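Local coordinates for L-Ribose isomerase (Acinetobacter, PDB 4Q0Q), which catalyses the reversible isomerisation of L-ribose to L-ribulose in a metal-containing cupin-type pocket, at the alpha-L-ribulofuranose site. Sequence-based numbering; all coordinates share one arbitrary frame. Chains: chain A/B, L-Ribose isomerase.

Contact 1: the alpha-L-ribulofuranose site. Residues chain A 76, 104, 106, 114, 117, 119, 122, 124, 126, 199, 201, 215, 222, 254. With RUU (alpha-L-ribulofuranose), chain C; CO (cobalt (II) ion), chain D.
At the C1 end of the sugar, the hydroxymethyl oxygen O1 and the anomeric hydroxyl O2 of RUU chelate the cobalt ion, O2 at 2.3 Å from CO. A:His117, A:His119 and A:His199, each through NE2, and A:Glu124 OE2, at 2.1 Å from CO, bring the metal to a near-octahedral set of ligands. The other carboxylate oxygen, A:Glu124 OE1, takes a hydrogen bond from RUU O1 at 2.7 Å and another from A:Tyr126 OH, which approaches from above the carboxylate plane and helps fix its rotation. A:Phe201 turns its edge to C1, with A:Cys114 CB lying over the centre of one face of its ring. Roughly at right angles to this, A:Glu215 points OE1 towards C1, its chain extended with CG anti to the backbone N (chi1 175°); A:Lys104 NZ holds its OE2 at 2.7 Å in a salt bridge. Further along, A:Lys122 NZ reaches both O2 (2.9 Å from NZ) and O3 of RUU, its chain bent at chi3 (97°) and its CE above one face of the A:His119 ring. A:Ile76 CD1 packs on C4, and the C4 hydroxyl O4 gives a hydrogen bond of 2.7 Å to A:Glu222 OE2, meeting it from above the carboxylate plane. This is the metal-centred catalytic pocket, in which the sugar is almost wholly buried; the ring-closed ketose is held with C1 and C2, the carbons that exchange oxidation state, beside metal and carboxylates.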
loop_
_atom_site.group_PDB
_atom_site.type_symbol
_atom_site.label_atom_id
_atom_site.label_comp_id
_atom_site.label_asym_id
_atom_site.label_seq_id
_atom_site.Cartn_x
_atom_site.Cartn_y
_atom_site.Cartn_z
ATOM N N ILE A 76 -4.975 18.484 7.110
ATOM C CA ILE A 76 -4.737 18.643 5.688
ATOM C C ILE A 76 -3.244 18.796 5.427
ATOM O O ILE A 76 -2.588 19.677 5.986
ATOM C CB ILE A 76 -5.453 19.883 5.116
ATOM C CG1 ILE A 76 -6.970 19.736 5.272
ATOM C CG2 ILE A 76 -5.067 20.070 3.649
ATOM C CD1 ILE A 76 -7.768 20.934 4.786
ATOM N N LYS A 104 -3.744 17.676 -2.050
ATOM C CA LYS A 104 -3.586 17.566 -0.614
ATOM C C LYS A 104 -4.261 16.319 -0.077
ATOM O O LYS A 104 -5.184 15.783 -0.688
ATOM C CB LYS A 104 -4.151 18.807 0.088
ATOM C CG LYS A 104 -5.670 18.882 0.125
ATOM C CD LYS A 104 -6.190 20.114 -0.618
ATOM C CE LYS A 104 -5.880 20.033 -2.108
ATOM N NZ LYS A 104 -6.425 21.190 -2.883
ATOM N N MET A 106 -6.390 14.773 3.005
ATOM C CA MET A 106 -7.237 15.221 4.095
ATOM C C MET A 106 -7.576 14.047 4.999
ATOM O O MET A 106 -7.944 12.972 4.530
ATOM C CB MET A 106 -8.509 15.873 3.535
ATOM C CG MET A 106 -8.208 17.042 2.588
ATOM S SD MET A 106 -9.669 17.983 2.048
ATOM C CE MET A 106 -10.498 16.768 1.052
ATOM N N CYS A 114 -15.603 18.405 7.914
ATOM C CA CYS A 114 -14.940 19.478 7.199
ATOM C C CYS A 114 -16.282 20.218 7.036
ATOM O O CYS A 114 -17.157 19.763 6.294
ATOM C CB CYS A 114 -14.429 19.047 5.830
ATOM S SG CYS A 114 -13.805 20.456 4.888
ATOM N N HIS A 117 -19.185 25.101 3.465
ATOM C CA HIS A 117 -18.519 26.244 2.859
ATOM C C HIS A 117 -18.576 26.110 1.349
ATOM O O HIS A 117 -18.954 25.064 0.827
ATOM C CB HIS A 117 -17.046 26.310 3.293
ATOM C CG HIS A 117 -16.202 25.191 2.754
ATOM N ND1 HIS A 117 -16.247 23.910 3.261
ATOM C CD2 HIS A 117 -15.314 25.158 1.732
ATOM C CE1 HIS A 117 -15.422 23.137 2.576
ATOM N NE2 HIS A 117 -14.844 23.871 1.642
ATOM N N HIS A 119 -16.599 27.799 -2.505
ATOM C CA HIS A 119 -15.498 28.556 -3.062
ATOM C C HIS A 119 -16.013 29.291 -4.293
ATOM O O HIS A 119 -16.809 28.748 -5.063
ATOM C CB HIS A 119 -14.362 27.617 -3.473
ATOM C CG HIS A 119 -13.904 26.708 -2.379
ATOM N ND1 HIS A 119 -13.278 27.168 -1.241
ATOM C CD2 HIS A 119 -13.992 25.364 -2.242
ATOM C CE1 HIS A 119 -12.998 26.148 -0.451
ATOM N NE2 HIS A 119 -13.420 25.041 -1.034
ATOM N N LYS A 122 -12.350 28.129 -6.646
ATOM C CA LYS A 122 -11.858 26.754 -6.584
ATOM C C LYS A 122 -12.821 25.590 -6.812
ATOM O O LYS A 122 -13.826 25.446 -6.115
ATOM C CB LYS A 122 -11.153 26.532 -5.239
ATOM C CG LYS A 122 -10.502 25.160 -5.086
ATOM C CD LYS A 122 -9.710 25.038 -3.785
ATOM C CE LYS A 122 -10.518 24.356 -2.687
ATOM N NZ LYS A 122 -9.781 24.343 -1.383
ATOM N N GLU A 124 -12.987 21.443 -6.845
ATOM C CA GLU A 124 -12.248 20.318 -6.283
ATOM C C GLU A 124 -12.789 18.958 -6.711
ATOM O O GLU A 124 -13.873 18.858 -7.284
ATOM C CB GLU A 124 -12.220 20.405 -4.740
ATOM C CG GLU A 124 -13.389 21.158 -4.112
ATOM C CD GLU A 124 -13.320 21.270 -2.584
ATOM O OE1 GLU A 124 -13.650 20.293 -1.879
ATOM O OE2 GLU A 124 -12.936 22.344 -2.085
ATOM N N TYR A 126 -12.596 14.566 -5.356
ATOM C CA TYR A 126 -12.236 13.679 -4.255
ATOM C C TYR A 126 -11.919 12.251 -4.665
ATOM O O TYR A 126 -12.556 11.678 -5.552
ATOM C CB TYR A 126 -13.361 13.621 -3.213
ATOM C CG TYR A 126 -13.961 14.958 -2.862
ATOM C CD1 TYR A 126 -13.154 16.031 -2.494
ATOM C CD2 TYR A 126 -15.342 15.151 -2.904
ATOM C CE1 TYR A 126 -13.709 17.272 -2.179
ATOM C CE2 TYR A 126 -15.908 16.379 -2.591
ATOM C CZ TYR A 126 -15.087 17.438 -2.229
ATOM O OH TYR A 126 -15.648 18.653 -1.915
ATOM N N HIS A 199 -20.533 22.824 0.194
ATOM C CA HIS A 199 -20.192 21.443 0.478
ATOM C C HIS A 199 -19.572 21.255 1.856
ATOM O O HIS A 199 -19.025 22.183 2.447
ATOM C CB HIS A 199 -19.255 20.858 -0.594
ATOM C CG HIS A 199 -17.940 21.562 -0.718
ATOM N ND1 HIS A 199 -17.811 22.803 -1.304
ATOM C CD2 HIS A 199 -16.695 21.197 -0.332
ATOM C CE1 HIS A 199 -16.544 23.173 -1.271
ATOM N NE2 HIS A 199 -15.845 22.217 -0.687
ATOM N N PHE A 201 -18.294 17.551 4.536
ATOM C CA PHE A 201 -18.148 16.109 4.598
ATOM C C PHE A 201 -17.643 15.640 5.952
ATOM O O PHE A 201 -17.060 16.408 6.712
ATOM C CB PHE A 201 -17.241 15.601 3.461
ATOM C CG PHE A 201 -15.839 16.153 3.475
ATOM C CD1 PHE A 201 -14.837 15.525 4.210
ATOM C CD2 PHE A 201 -15.504 17.262 2.698
ATOM C CE1 PHE A 201 -13.521 15.985 4.166
ATOM C CE2 PHE A 201 -14.188 17.734 2.648
ATOM C CZ PHE A 201 -13.195 17.093 3.383
ATOM N N GLU A 215 -7.531 15.246 -2.284
ATOM C CA GLU A 215 -8.250 16.246 -3.044
ATOM C C GLU A 215 -7.340 16.774 -4.144
ATOM O O GLU A 215 -6.176 17.102 -3.903
ATOM C CB GLU A 215 -8.677 17.412 -2.158
ATOM C CG GLU A 215 -9.324 18.535 -2.942
ATOM C CD GLU A 215 -9.684 19.717 -2.076
ATOM O OE1 GLU A 215 -10.602 19.573 -1.242
ATOM O OE2 GLU A 215 -9.048 20.784 -2.223
ATOM N N GLU A 222 -5.728 30.634 0.348
ATOM C CA GLU A 222 -5.947 30.596 1.792
ATOM C C GLU A 222 -4.814 31.242 2.583
ATOM O O GLU A 222 -3.745 30.655 2.742
ATOM C CB GLU A 222 -6.109 29.145 2.260
ATOM C CG GLU A 222 -7.244 28.381 1.594
ATOM C CD GLU A 222 -7.317 26.928 2.047
ATOM O OE1 GLU A 222 -6.359 26.167 1.779
ATOM O OE2 GLU A 222 -8.332 26.546 2.671
ATOM N N ARG A 254 -10.227 28.520 10.555
ATOM C CA ARG A 254 -9.514 27.890 9.451
ATOM C C ARG A 254 -8.093 28.431 9.290
ATOM O O ARG A 254 -7.158 27.673 9.024
ATOM C CB ARG A 254 -10.289 28.116 8.144
ATOM C CG ARG A 254 -9.984 27.129 7.009
ATOM C CD ARG A 254 -8.510 27.092 6.638
ATOM N NE ARG A 254 -8.227 26.170 5.541
ATOM C CZ ARG A 254 -7.019 25.687 5.269
ATOM N NH1 ARG A 254 -6.843 24.854 4.250
ATOM N NH2 ARG A 254 -5.985 26.025 6.028
HETATM C C1 RUU C . -12.206 20.733 1.044
HETATM O O1 RUU C . -13.569 20.951 0.698
HETATM C C2 RUU C . -11.545 22.025 1.467
HETATM O O2 RUU C . -11.664 22.994 0.435
HETATM C C3 RUU C . -10.087 21.901 1.882
HETATM O O3 RUU C . -9.240 22.167 0.777
HETATM C C4 RUU C . -9.955 23.022 2.921
HETATM O O4 RUU C . -9.741 24.256 2.247
HETATM C C5 RUU C . -11.330 23.058 3.580
HETATM O O5 RUU C . -12.250 22.515 2.617
HETATM CO CO CO D . -13.855 23.019 -0.280
#

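Contact 2: the alpha-L-ribulofuranose site. Residues chain A 44, 46, 48-49, 76-78, 224, 226, 254. With RUU (alpha-L-ribulofuranose), chain E.
The anomeric hydroxyl O2 of RUU lies between two backbone carbonyls. It is 3.2 Å from A:Ile76 O, to which it donates in the carbonyl plane with a C=O...O angle of 154°, and 3.1 Å from A:Ser48 O, a second possible acceptor for the same hydroxyl. At the far side of the ring, A:Thr224 OG1 meets the C4 hydroxyl O4 at 2.8 Å, with either group able to donate. The threonine hydroxyl gets there by standing between its own backbone N and carbonyl carbon (chi1 66°), which leaves CG2 alongside the same sugar oxygen. A:Asn46 offers ND2 to the ring oxygen O5 in a weak bond of 3.4 Å; its amide is steadied from behind, where A:Ser48 N donates to a lone pair of A:Asn46 OD1 at 2.8 Å. A:Glu78 uses its CB against C1, while the extended chain beyond CG carries the carboxylate away from the sugar. Opposite, A:Ala226 CB touches C5 at 3.5 Å, although this residue is poorly ordered. The sugar is largely enclosed and probably occupies a secondary site filled by added ligand. It sits beside strand 73-78, between the segment following the 3-10 helix 42-44 and the loop leading to the 3-10 helix 225-227.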
loop_
_atom_site.group_PDB
_atom_site.type_symbol
_atom_site.label_atom_id
_atom_site.label_comp_id
_atom_site.label_asym_id
_atom_site.label_seq_id
_atom_site.Cartn_x
_atom_site.Cartn_y
_atom_site.Cartn_z
ATOM N N MET A 44 5.513 20.004 5.287
ATOM C CA MET A 44 4.066 19.812 5.261
ATOM C C MET A 44 3.531 19.495 6.657
ATOM O O MET A 44 2.360 19.720 6.954
ATOM C CB MET A 44 3.709 18.685 4.278
ATOM C CG MET A 44 3.919 19.068 2.817
ATOM S SD MET A 44 3.891 17.673 1.658
ATOM C CE MET A 44 2.330 16.920 2.052
ATOM N N ASN A 46 3.393 20.795 9.760
ATOM C CA ASN A 46 3.570 22.038 10.509
ATOM C C ASN A 46 2.393 22.383 11.421
ATOM O O ASN A 46 1.437 21.619 11.543
ATOM C CB ASN A 46 3.795 23.180 9.527
ATOM C CG ASN A 46 2.725 23.232 8.456
ATOM O OD1 ASN A 46 1.534 23.334 8.755
ATOM N ND2 ASN A 46 3.141 23.156 7.199
ATOM N N SER A 48 0.055 24.292 10.962
ATOM C CA SER A 48 -1.139 24.690 10.224
ATOM C C SER A 48 -1.908 23.484 9.685
ATOM O O SER A 48 -3.039 23.626 9.217
ATOM C CB SER A 48 -0.770 25.603 9.054
ATOM O OG SER A 48 -0.286 26.850 9.506
ATOM N N ALA A 49 -1.292 22.306 9.757
ATOM C CA ALA A 49 -1.903 21.073 9.259
ATOM C C ALA A 49 -3.161 20.664 10.013
ATOM O O ALA A 49 -4.135 20.216 9.413
ATOM C CB ALA A 49 -0.877 19.931 9.300
ATOM N N ILE A 76 -4.975 18.484 7.110
ATOM C CA ILE A 76 -4.737 18.643 5.688
ATOM C C ILE A 76 -3.244 18.796 5.427
ATOM O O ILE A 76 -2.588 19.677 5.986
ATOM C CB ILE A 76 -5.453 19.883 5.116
ATOM C CG1 ILE A 76 -6.970 19.736 5.272
ATOM C CG2 ILE A 76 -5.067 20.070 3.649
ATOM C CD1 ILE A 76 -7.768 20.934 4.786
ATOM N N PHE A 77 -2.714 17.923 4.580
ATOM C CA PHE A 77 -1.312 17.968 4.198
ATOM C C PHE A 77 -1.299 18.365 2.732
ATOM O O PHE A 77 -1.688 17.582 1.870
ATOM C CB PHE A 77 -0.661 16.597 4.375
ATOM C CG PHE A 77 -0.523 16.170 5.813
ATOM C CD1 PHE A 77 0.232 16.927 6.706
ATOM C CD2 PHE A 77 -1.119 14.998 6.264
ATOM C CE1 PHE A 77 0.394 16.517 8.033
ATOM C CE2 PHE A 77 -0.964 14.579 7.585
ATOM C CZ PHE A 77 -0.203 15.342 8.471
ATOM N N GLU A 78 -0.863 19.592 2.465
ATOM C CA GLU A 78 -0.813 20.119 1.109
ATOM C C GLU A 78 0.526 19.833 0.431
ATOM O O GLU A 78 1.560 20.375 0.829
ATOM C CB GLU A 78 -1.081 21.625 1.163
ATOM C CG GLU A 78 -1.078 22.348 -0.159
ATOM C CD GLU A 78 -1.425 23.819 -0.001
ATOM O OE1 GLU A 78 -2.626 24.165 -0.029
ATOM O OE2 GLU A 78 -0.489 24.631 0.166
ATOM N N THR A 224 -3.311 31.307 5.292
ATOM C CA THR A 224 -3.092 30.612 6.557
ATOM C C THR A 224 -1.799 31.053 7.228
ATOM O O THR A 224 -1.002 31.796 6.651
ATOM C CB THR A 224 -3.032 29.079 6.363
ATOM O OG1 THR A 224 -1.880 28.742 5.581
ATOM C CG2 THR A 224 -4.288 28.576 5.660
ATOM N N ALA A 226 0.818 29.154 8.087
ATOM C CA ALA A 226 1.946 28.559 7.373
ATOM C C ALA A 226 2.078 29.126 5.968
ATOM O O ALA A 226 3.033 28.820 5.252
ATOM C CB ALA A 226 1.789 27.048 7.308
ATOM N N ARG A 254 -10.227 28.520 10.555
ATOM C CA ARG A 254 -9.514 27.890 9.451
ATOM C C ARG A 254 -8.093 28.431 9.290
ATOM O O ARG A 254 -7.158 27.673 9.024
ATOM C CB ARG A 254 -10.289 28.116 8.144
ATOM C CG ARG A 254 -9.984 27.129 7.009
ATOM C CD ARG A 254 -8.510 27.092 6.638
ATOM N NE ARG A 254 -8.227 26.170 5.541
ATOM C CZ ARG A 254 -7.019 25.687 5.269
ATOM N NH1 ARG A 254 -6.843 24.854 4.250
ATOM N NH2 ARG A 254 -5.985 26.025 6.028
HETATM C C1 RUU E . -0.764 21.595 4.635
HETATM O O1 RUU E . 0.517 21.110 5.022
HETATM C C2 RUU E . -1.099 22.912 5.320
HETATM O O2 RUU E . -1.750 22.667 6.556
HETATM C C3 RUU E . -1.957 23.845 4.468
HETATM O O3 RUU E . -3.287 23.852 4.961
HETATM C C4 RUU E . -1.328 25.227 4.653
HETATM O O4 RUU E . -2.025 25.938 5.665
HETATM C C5 RUU E . 0.099 24.950 5.123
HETATM O O5 RUU E . 0.135 23.593 5.594
#

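Contact 3: the alpha-L-ribulofuranose site. Residues chain A 19-20, 23, 27; chain B 63, 66-67. With RUU (alpha-L-ribulofuranose), chain F.
One face of the B:Trp66 indole carries A:Arg27 CB over its centre, 3.6 Å above the ring plane, and the two side chains run past each other in opposite directions, with the guanidinium plane turned 65° from the indole. The A:Arg27 guanidinium has A:Asp23 OD2 over one face near the rim, while its edge faces the backbone carbonyl of B:Trp66. From that end, NH1 and NH2 both point to the hydroxymethyl oxygen O1 of RUU, which lies close to the guanidinium plane; NH2 to O1 is 3.2 Å. The A:Arg27 chain, extended from CG to NE, carries this end-on fork to the sugar. A:Arg20 is stretched out too, laying a guanidinium face against the backbone of B:Asn63. A:Arg19 instead bends at chi2 and chi3, bringing its edge to A:Asp23: NH2 donates to the syn lone pair of OD1 at 2.8 Å, a salt bridge that should fix the carboxylate's rotation. Against the other end of the sugar, B:Asn63 CB and B:Ser67 CB pack near C5. The site lies between helix 19-35 of chain A and a segment of chain B, yet the sugar is poorly ordered and partly open to solvent, so it may simply be ligand from the crystallisation or a soak, lodged where the two chains meet. At this end, the C4 hydroxyl O4 donates to a lone pair of B:Asn63 O over 2.8 Å, with a C=O...O angle of 125°.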
loop_
_atom_site.group_PDB
_atom_site.type_symbol
_atom_site.label_atom_id
_atom_site.label_comp_id
_atom_site.label_asym_id
_atom_site.label_seq_id
_atom_site.Cartn_x
_atom_site.Cartn_y
_atom_site.Cartn_z
ATOM N N ARG A 19 0.175 21.353 23.007
ATOM C CA ARG A 19 1.250 21.021 22.092
ATOM C C ARG A 19 1.304 19.505 21.904
ATOM O O ARG A 19 1.480 19.023 20.786
ATOM C CB ARG A 19 2.580 21.544 22.645
ATOM C CG ARG A 19 3.816 21.046 21.916
ATOM C CD ARG A 19 3.697 21.203 20.409
ATOM N NE ARG A 19 3.540 22.591 19.987
ATOM C CZ ARG A 19 3.469 22.969 18.714
ATOM N NH1 ARG A 19 3.324 24.252 18.399
ATOM N NH2 ARG A 19 3.540 22.057 17.754
ATOM N N ARG A 20 1.138 18.760 22.994
ATOM C CA ARG A 20 1.172 17.303 22.932
ATOM C C ARG A 20 0.021 16.740 22.100
ATOM O O ARG A 20 0.222 15.859 21.266
ATOM C CB ARG A 20 1.128 16.693 24.336
ATOM C CG ARG A 20 1.028 15.171 24.324
ATOM C CD ARG A 20 0.962 14.565 25.718
ATOM N NE ARG A 20 0.614 13.149 25.658
ATOM C CZ ARG A 20 0.539 12.348 26.716
ATOM N NH1 ARG A 20 0.790 12.820 27.931
ATOM N NH2 ARG A 20 0.207 11.073 26.563
ATOM N N ASP A 23 0.759 17.709 18.216
ATOM C CA ASP A 23 1.828 16.925 17.607
ATOM C C ASP A 23 1.433 15.466 17.402
ATOM O O ASP A 23 1.690 14.895 16.346
ATOM C CB ASP A 23 3.097 16.994 18.466
ATOM C CG ASP A 23 3.755 18.361 18.431
ATOM O OD1 ASP A 23 3.240 19.268 17.745
ATOM O OD2 ASP A 23 4.798 18.529 19.093
ATOM N N ARG A 27 1.316 14.170 13.805
ATOM C CA ARG A 27 2.350 13.187 13.499
ATOM C C ARG A 27 1.763 11.826 13.141
ATOM O O ARG A 27 2.217 11.191 12.192
ATOM C CB ARG A 27 3.334 13.062 14.667
ATOM C CG ARG A 27 4.255 14.272 14.784
ATOM C CD ARG A 27 5.115 14.210 16.034
ATOM N NE ARG A 27 5.869 15.446 16.237
ATOM C CZ ARG A 27 6.638 15.693 17.295
ATOM N NH1 ARG A 27 6.762 14.789 18.258
ATOM N NH2 ARG A 27 7.283 16.848 17.389
ATOM N N ASN B 63 4.759 12.308 28.615
ATOM C CA ASN B 63 4.964 13.209 27.493
ATOM C C ASN B 63 4.385 12.616 26.205
ATOM O O ASN B 63 4.275 13.300 25.191
ATOM C CB ASN B 63 6.453 13.540 27.328
ATOM C CG ASN B 63 6.982 14.432 28.451
ATOM O OD1 ASN B 63 6.345 15.417 28.828
ATOM N ND2 ASN B 63 8.149 14.094 28.982
ATOM N N TRP B 66 5.088 10.264 21.217
ATOM C CA TRP B 66 5.848 10.973 20.199
ATOM C C TRP B 66 6.940 11.858 20.800
ATOM O O TRP B 66 7.511 12.713 20.120
ATOM C CB TRP B 66 4.913 11.791 19.299
ATOM C CG TRP B 66 4.151 10.932 18.305
ATOM C CD1 TRP B 66 2.897 10.402 18.457
ATOM C CD2 TRP B 66 4.624 10.477 17.031
ATOM N NE1 TRP B 66 2.563 9.647 17.354
ATOM C CE2 TRP B 66 3.606 9.677 16.466
ATOM C CE3 TRP B 66 5.816 10.667 16.311
ATOM C CZ2 TRP B 66 3.741 9.065 15.210
ATOM C CZ3 TRP B 66 5.950 10.056 15.063
ATOM C CH2 TRP B 66 4.916 9.266 14.529
ATOM N N SER B 67 7.236 11.629 22.076
ATOM C CA SER B 67 8.270 12.389 22.779
ATOM C C SER B 67 9.668 11.924 22.383
ATOM O O SER B 67 10.616 12.700 22.423
ATOM C CB SER B 67 8.109 12.241 24.293
ATOM O OG SER B 67 8.387 10.917 24.713
HETATM C C1 RUU F . 6.782 17.344 20.993
HETATM O O1 RUU F . 7.997 16.757 20.546
HETATM C C2 RUU F . 6.178 16.557 22.142
HETATM O O2 RUU F . 5.276 15.581 21.640
HETATM C C3 RUU F . 5.476 17.435 23.172
HETATM O O3 RUU F . 4.072 17.356 22.993
HETATM C C4 RUU F . 5.866 16.836 24.527
HETATM O O4 RUU F . 4.807 16.026 25.017
HETATM C C5 RUU F . 7.091 15.966 24.250
HETATM O O5 RUU F . 7.241 15.873 22.823
#

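Contact 4: the alpha-L-ribulofuranose site. Residues chain A 19, 22-23, 27, 45-47. With RUU (alpha-L-ribulofuranose), chain G.
The C3 hydroxyl O3 of RUU is singled out by a side-on fork: A:Arg27 NE and NH2 both donate to it, and it lies within 1° of the guanidinium plane. NE to O3 is 3.3 Å and the bond is fairly straight, 154° at the hydrogen. The neighbouring C4 hydroxyl O4 gives a weak bond to A:Asp23 OD1, so an arginine and an aspartate on one helix read adjacent hydroxyls. Across the ring, A:Asp47 OD1 comes 2.7 Å from the ring oxygen O5, where both atoms can only accept if the acid is ionised; this is a clash and suggests an imperfect fit. A:Asp47 is clamped by A:Arg19, whose NH1 and NH2 each take one carboxylate oxygen from above its plane, NH1 to OD2 at 3.0 Å. A:Tyr22 turns the edge of its ring to C5, its CE2 3.3 Å away, while its OH donates to a lone pair of A:Asn46 O at 2.6 Å and ties the helix to the loop. A:Val45, with CG1 anti to the backbone N (chi1 -172°), presses that methyl on C4. Water 2 links O1 to A:Asp47 N, and water 1 links O2 to A:Asp23 OD2. With few direct bonds and a poorly ordered sugar that the protein covers only in part, the groove is probably an incidental binding place; for the protein itself, the arginine and tyrosine links pin helix 19-35 against the loop after residue 44.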
loop_
_atom_site.group_PDB
_atom_site.type_symbol
_atom_site.label_atom_id
_atom_site.label_comp_id
_atom_site.label_asym_id
_atom_site.label_seq_id
_atom_site.Cartn_x
_atom_site.Cartn_y
_atom_site.Cartn_z
ATOM N N ARG A 19 0.175 21.353 23.007
ATOM C CA ARG A 19 1.250 21.021 22.092
ATOM C C ARG A 19 1.304 19.505 21.904
ATOM O O ARG A 19 1.480 19.023 20.786
ATOM C CB ARG A 19 2.580 21.544 22.645
ATOM C CG ARG A 19 3.816 21.046 21.916
ATOM C CD ARG A 19 3.697 21.203 20.409
ATOM N NE ARG A 19 3.540 22.591 19.987
ATOM C CZ ARG A 19 3.469 22.969 18.714
ATOM N NH1 ARG A 19 3.324 24.252 18.399
ATOM N NH2 ARG A 19 3.540 22.057 17.754
ATOM N N TYR A 22 -1.654 18.268 19.778
ATOM C CA TYR A 22 -1.453 18.684 18.394
ATOM C C TYR A 22 -0.439 17.825 17.649
ATOM O O TYR A 22 -0.730 17.299 16.573
ATOM C CB TYR A 22 -0.997 20.146 18.310
ATOM C CG TYR A 22 -0.930 20.640 16.881
ATOM C CD1 TYR A 22 -2.078 21.093 16.226
ATOM C CD2 TYR A 22 0.259 20.572 16.152
ATOM C CE1 TYR A 22 -2.046 21.461 14.882
ATOM C CE2 TYR A 22 0.301 20.937 14.798
ATOM C CZ TYR A 22 -0.855 21.378 14.173
ATOM O OH TYR A 22 -0.835 21.718 12.837
ATOM N N ASP A 23 0.759 17.709 18.216
ATOM C CA ASP A 23 1.828 16.925 17.607
ATOM C C ASP A 23 1.433 15.466 17.402
ATOM O O ASP A 23 1.690 14.895 16.346
ATOM C CB ASP A 23 3.097 16.994 18.466
ATOM C CG ASP A 23 3.755 18.361 18.431
ATOM O OD1 ASP A 23 3.240 19.268 17.745
ATOM O OD2 ASP A 23 4.798 18.529 19.093
ATOM N N ARG A 27 1.316 14.170 13.805
ATOM C CA ARG A 27 2.350 13.187 13.499
ATOM C C ARG A 27 1.763 11.826 13.141
ATOM O O ARG A 27 2.217 11.191 12.192
ATOM C CB ARG A 27 3.334 13.062 14.667
ATOM C CG ARG A 27 4.255 14.272 14.784
ATOM C CD ARG A 27 5.115 14.210 16.034
ATOM N NE ARG A 27 5.869 15.446 16.237
ATOM C CZ ARG A 27 6.638 15.693 17.295
ATOM N NH1 ARG A 27 6.762 14.789 18.258
ATOM N NH2 ARG A 27 7.283 16.848 17.389
ATOM N N VAL A 45 4.400 18.974 7.513
ATOM C CA VAL A 45 4.017 18.631 8.871
ATOM C C VAL A 45 4.324 19.850 9.735
ATOM O O VAL A 45 5.377 19.930 10.364
ATOM C CB VAL A 45 4.820 17.415 9.369
ATOM C CG1 VAL A 45 4.281 16.937 10.707
ATOM C CG2 VAL A 45 4.753 16.301 8.331
ATOM N N ASN A 46 3.393 20.795 9.760
ATOM C CA ASN A 46 3.570 22.038 10.509
ATOM C C ASN A 46 2.393 22.383 11.421
ATOM O O ASN A 46 1.437 21.619 11.543
ATOM C CB ASN A 46 3.795 23.180 9.527
ATOM C CG ASN A 46 2.725 23.232 8.456
ATOM O OD1 ASN A 46 1.534 23.334 8.755
ATOM N ND2 ASN A 46 3.141 23.156 7.199
ATOM N N ASP A 47 2.471 23.550 12.057
ATOM C CA ASP A 47 1.421 24.001 12.967
ATOM C C ASP A 47 0.142 24.475 12.277
ATOM O O ASP A 47 -0.755 25.002 12.933
ATOM C CB ASP A 47 1.953 25.107 13.886
ATOM C CG ASP A 47 2.918 24.579 14.930
ATOM O OD1 ASP A 47 3.044 23.341 15.052
ATOM O OD2 ASP A 47 3.545 25.398 15.638
HETATM C C1 RUU G . 6.710 21.392 13.343
HETATM O O1 RUU G . 6.509 22.792 13.501
HETATM C C2 RUU G . 5.753 20.600 14.211
HETATM O O2 RUU G . 6.194 20.614 15.561
HETATM C C3 RUU G . 5.554 19.159 13.746
HETATM O O3 RUU G . 6.235 18.271 14.615
HETATM C C4 RUU G . 4.050 18.917 13.847
HETATM O O4 RUU G . 3.771 18.154 15.011
HETATM C C5 RUU G . 3.414 20.300 13.976
HETATM O O5 RUU G . 4.475 21.249 14.154
HETATM O O HOH W 1 6.687 20.221 18.648
HETATM O O HOH W 2 5.010 24.837 12.098
#

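Contact 1 is the catalytic pocket, and contact 2 lies about 12 Å from it between C-alpha centres, sharing A:Ile76 and A:Arg254; strand 73-78 and the end of helix 248-254 therefore border both sugars. Contact 4 is about 9 Å beyond contact 2, with A:Asn46 common to the two, and contact 3 is about 8 Å from contact 4, sharing A:Arg19, A:Asp23 and A:Arg27 of helix 19-35. The sugars thus form a trail from the buried metal to the A/B junction, about 26 Å between contacts 1 and 3. Whether ligand travels along it, the structure alone does not show.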